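EGF family domain-containing protein (PDB 4Z80) binds a peptide of the rhoptry neck protein RON2L1 and so probably takes part in the moving junction through which Toxoplasma gondii enters host cells. Local coordinates at residues A[158-161]-A[162-165]; A[191-194]-A[195-198]. All coordinates share one frame; numbering follows the deposited sequence.

Contact 1. Residues A[158-161]-A[162-165]; sequences LTHC and PYNV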
loop_
_atom_site.group_PDB
_atom_site.type_symbol
_atom_site.label_atom_id
_atom_site.label_comp_id
_atom_site.label_asym_id
_atom_site.label_seq_id
_atom_site.Cartn_x
_atom_site.Cartn_y
_atom_site.Cartn_z
ATOM N N LEU A 158 15.888 -11.623 10.346
ATOM C CA LEU A 158 16.543 -12.943 10.349
ATOM C C LEU A 158 17.090 -13.247 8.954
ATOM O O LEU A 158 16.923 -12.458 8.032
ATOM C CB LEU A 158 15.584 -14.047 10.821
ATOM C CG LEU A 158 14.927 -13.777 12.176
ATOM C CD1 LEU A 158 13.949 -14.881 12.549
ATOM C CD2 LEU A 158 15.969 -13.593 13.266
ATOM N N THR A 159 17.777 -14.372 8.789
ATOM C CA THR A 159 18.407 -14.638 7.494
ATOM C C THR A 159 17.384 -14.883 6.390
ATOM O O THR A 159 17.641 -14.586 5.224
ATOM C CB THR A 159 19.370 -15.852 7.551
ATOM O OG1 THR A 159 18.689 -16.996 8.081
ATOM C CG2 THR A 159 20.574 -15.533 8.409
ATOM N N HIS A 160 16.231 -15.430 6.754
ATOM C CA HIS A 160 15.212 -15.772 5.770
ATOM C C HIS A 160 13.885 -16.025 6.468
ATOM O O HIS A 160 13.827 -16.185 7.689
ATOM C CB HIS A 160 15.638 -17.004 4.956
ATOM C CG HIS A 160 15.797 -18.239 5.784
ATOM N ND1 HIS A 160 16.891 -18.454 6.593
ATOM C CD2 HIS A 160 14.997 -19.323 5.934
ATOM C CE1 HIS A 160 16.757 -19.617 7.210
ATOM N NE2 HIS A 160 15.616 -20.164 6.828
ATOM N N CYS A 161 12.822 -16.033 5.673
ATOM C CA CYS A 161 11.473 -16.245 6.155
ATOM C C CYS A 161 10.801 -17.343 5.325
ATOM O O CYS A 161 10.817 -17.273 4.099
ATOM C CB CYS A 161 10.672 -14.947 6.067
ATOM S SG CYS A 161 8.971 -15.162 6.611
ATOM N N PRO A 162 10.215 -18.361 5.981
ATOM C CA PRO A 162 10.146 -18.606 7.428
ATOM C C PRO A 162 11.494 -19.071 7.965
ATOM O O PRO A 162 12.085 -19.979 7.377
ATOM C CB PRO A 162 9.091 -19.709 7.548
ATOM C CG PRO A 162 9.203 -20.454 6.262
ATOM C CD PRO A 162 9.515 -19.413 5.220
ATOM N N TYR A 163 11.979 -18.470 9.045
ATOM C CA TYR A 163 13.326 -18.792 9.515
ATOM C C TYR A 163 13.418 -20.230 10.036
ATOM O O TYR A 163 14.453 -20.880 9.875
ATOM C CB TYR A 163 13.791 -17.822 10.606
ATOM C CG TYR A 163 15.122 -18.248 11.200
ATOM C CD1 TYR A 163 16.314 -17.996 10.532
ATOM C CD2 TYR A 163 15.178 -18.940 12.402
ATOM C CE1 TYR A 163 17.529 -18.404 11.054
ATOM C CE2 TYR A 163 16.388 -19.349 12.935
ATOM C CZ TYR A 163 17.557 -19.081 12.258
ATOM O OH TYR A 163 18.754 -19.504 12.796
ATOM N N ASN A 164 12.361 -20.716 10.680
ATOM C CA ASN A 164 12.321 -22.115 11.105
ATOM C C ASN A 164 10.964 -22.730 10.787
ATOM O O ASN A 164 10.038 -22.028 10.391
ATOM C CB ASN A 164 12.654 -22.242 12.600
ATOM C CG ASN A 164 11.605 -21.620 13.506
ATOM O OD1 ASN A 164 10.405 -21.783 13.301
ATOM N ND2 ASN A 164 12.061 -20.922 14.541
ATOM N N VAL A 165 10.839 -24.042 10.949
ATOM C CA VAL A 165 9.628 -24.719 10.502
ATOM C C VAL A 165 8.434 -24.399 11.391
ATOM O O VAL A 165 7.290 -24.571 10.969
ATOM C CB VAL A 165 9.821 -26.251 10.437
ATOM C CG1 VAL A 165 10.872 -26.599 9.393
ATOM C CG2 VAL A 165 10.198 -26.807 11.786
HETATM O O HOH W 1 15.842 -22.618 8.474
#
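His160 and Tyr163 meet round a turn that carries the chain out of strand 160-161. CA of Tyr163 sits over one face of the imidazole, 4.1 Å from the centroid of the His160 ring, in a CH-pi contact. The two rings themselves are oblique, their planes 44° apart. Tyr163 CG stands opposite the backbone N (chi1 174°), which carries the phenol back past His160 and Leu158. At the root of the tyrosine side chain, Leu158 CD1 packs against Tyr163 CB at 3.5 Å, and the two side chains cross at about a right angle. Thr159 OG1 lies at the edge of the phenol ring, in its plane, 3.5 Å from Tyr163 CE1.

Both nitrogens of the imidazole have partners. Thr159 OG1 and His160 ND1 share a hydrogen bond of 2.8 Å. At the other end a water lies in the ring plane, 3.0 Å from His160 NE2. The same water donates to Tyr163 O at 2.6 Å. Together these bonds limit rotation of the imidazole.

The backbone turns through a cis peptide before Pro162. The proline ring packs on Val167, Tyr168 and Met172 of helix 165-172, and Cys161 is tied to Cys265 by a disulfide. Asn164 is the N-cap of that helix, with OD1 accepting from Val167 N. Tyr163 OH is hydrogen-bonded to Ser18 of the bound peptide chain; Ala14 and Ile25 of that chain pack on Leu158 and Thr159. The whole is a type VIb (cis-proline) turn between a short strand and a capped helix, placed at the RON2L1-binding surface of this AMA-family protein.

Contact 2. Residues A[191-194]-A[195-198]; sequences PLRF and LDTT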
loop_
_atom_site.group_PDB
_atom_site.type_symbol
_atom_site.label_atom_id
_atom_site.label_comp_id
_atom_site.label_asym_id
_atom_site.label_seq_id
_atom_site.Cartn_x
_atom_site.Cartn_y
_atom_site.Cartn_z
ATOM N N PRO A 191 12.145 -20.581 0.880
ATOM C CA PRO A 191 12.039 -19.399 1.739
ATOM C C PRO A 191 12.431 -18.107 1.036
ATOM O O PRO A 191 13.130 -18.107 0.019
ATOM C CB PRO A 191 12.999 -19.711 2.887
ATOM C CG PRO A 191 13.995 -20.644 2.312
ATOM C CD PRO A 191 13.271 -21.450 1.263
ATOM N N LEU A 192 11.948 -17.002 1.592
ATOM C CA LEU A 192 12.287 -15.676 1.115
ATOM C C LEU A 192 13.569 -15.237 1.806
ATOM O O LEU A 192 13.612 -15.154 3.027
ATOM C CB LEU A 192 11.144 -14.711 1.407
ATOM C CG LEU A 192 11.230 -13.283 0.862
ATOM C CD1 LEU A 192 11.352 -13.268 -0.654
ATOM C CD2 LEU A 192 9.999 -12.511 1.327
ATOM N N ARG A 193 14.607 -14.966 1.021
ATOM C CA ARG A 193 15.936 -14.732 1.582
ATOM C C ARG A 193 16.227 -13.259 1.847
ATOM O O ARG A 193 16.027 -12.413 0.976
ATOM C CB ARG A 193 17.016 -15.268 0.641
ATOM C CG ARG A 193 16.859 -16.718 0.233
ATOM C CD ARG A 193 17.483 -17.672 1.226
ATOM N NE ARG A 193 17.435 -19.045 0.728
ATOM C CZ ARG A 193 17.495 -20.125 1.497
ATOM N NH1 ARG A 193 17.609 -20.009 2.815
ATOM N NH2 ARG A 193 17.429 -21.327 0.947
ATOM N N PHE A 194 16.727 -12.969 3.044
ATOM C CA PHE A 194 17.237 -11.644 3.381
ATOM C C PHE A 194 18.753 -11.691 3.281
ATOM O O PHE A 194 19.356 -10.980 2.481
ATOM C CB PHE A 194 16.790 -11.236 4.789
ATOM C CG PHE A 194 17.238 -9.852 5.223
ATOM C CD1 PHE A 194 17.498 -8.843 4.310
ATOM C CD2 PHE A 194 17.381 -9.573 6.571
ATOM C CE1 PHE A 194 17.892 -7.584 4.745
ATOM C CE2 PHE A 194 17.773 -8.316 7.007
ATOM C CZ PHE A 194 18.029 -7.329 6.096
ATOM N N LEU A 195 19.353 -12.547 4.101
ATOM C CA LEU A 195 20.776 -12.850 4.003
ATOM C C LEU A 195 20.898 -14.252 3.427
ATOM O O LEU A 195 20.660 -15.236 4.120
ATOM C CB LEU A 195 21.457 -12.744 5.367
ATOM C CG LEU A 195 21.082 -11.490 6.157
ATOM C CD1 LEU A 195 21.814 -11.454 7.491
ATOM C CD2 LEU A 195 21.357 -10.227 5.346
ATOM N N ASP A 196 21.231 -14.323 2.144
ATOM C CA ASP A 196 21.291 -15.591 1.429
ATOM C C ASP A 196 22.631 -16.270 1.670
ATOM O O ASP A 196 23.638 -15.922 1.059
ATOM C CB ASP A 196 21.072 -15.377 -0.068
ATOM C CG ASP A 196 20.879 -16.681 -0.817
ATOM O OD1 ASP A 196 21.016 -17.754 -0.190
ATOM O OD2 ASP A 196 20.591 -16.633 -2.031
ATOM N N THR A 197 22.624 -17.248 2.563
ATOM C CA THR A 197 23.849 -17.911 2.983
ATOM C C THR A 197 24.293 -18.961 1.968
ATOM O O THR A 197 25.389 -19.515 2.077
ATOM C CB THR A 197 23.662 -18.560 4.363
ATOM O OG1 THR A 197 22.563 -19.478 4.312
ATOM C CG2 THR A 197 23.374 -17.484 5.411
ATOM N N THR A 198 23.446 -19.224 0.975
ATOM C CA THR A 198 23.793 -20.144 -0.102
ATOM C C THR A 198 24.666 -19.452 -1.152
ATOM O O THR A 198 25.107 -20.085 -2.113
ATOM C CB THR A 198 22.537 -20.724 -0.791
ATOM O OG1 THR A 198 21.908 -19.712 -1.587
ATOM C CG2 THR A 198 21.544 -21.253 0.241
HETATM O O HOH W 2 19.241 -17.703 3.947
#
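Arg193 bends at its second torsion (chi2 -86°), and Asp196 CG lies trans to its own backbone N (chi1 -170°). The two side chains thereby meet on one side of the turn. Asp196 OD1 is 3.9 Å from Arg193 NE, a long salt bridge. The guanidinium and carboxylate planes are nearly parallel, 8° apart. The oxygen lies well out of the guanidinium plane and no N-H points at it, so the attraction is of charges only. Pro191 CG covers one guanidinium face and Thr198 CG2 lies toward the rim of the opposite one.

Asp196 OD1 accepts two hydrogen bonds, both from the same face of its plane: Thr198 OG1 on the syn side at 2.6 Å, Thr198 N from above the plane at 3.1 Å. The latter closes an Asx turn. A water links Arg193 NH1 to Leu195 O.

Phe194 and Leu195 point the other way. Leu195 CD2 lies over the centre of the Phe194 ring, 4.1 Å from its centroid, in a CH-pi contact. Tyr222 meets that ring edge-to-face. Met23 and Ile25 of the bound peptide chain pack on Phe194 and Leu195.

Asp196 OD2 makes a salt bridge to Lys244. Two basic neighbours and the Asx-turn donors would be expected to keep the carboxylate ionised.

How the contacts relate
Contact 1 comes first along the chain and contact 2 follows after 25 residues, which include most of helix 165-172. Their centres are only 8 Å apart. Strands 160-161 and 192-193 pair antiparallel as a two-stranded sheet, with probable backbone hydrogen bonds from Leu192 N to Cys161 O and from Phe194 N to Thr159 O. Strand 195-196 then pairs with strand 207-208 in a second small sheet. Side chains also join the two contacts, as His160 packs on Pro191 and Arg193. Ile25 of the bound peptide chain touches both Thr159 and Leu195. Both turns thus contribute side chains to the surface on which the peptide lies.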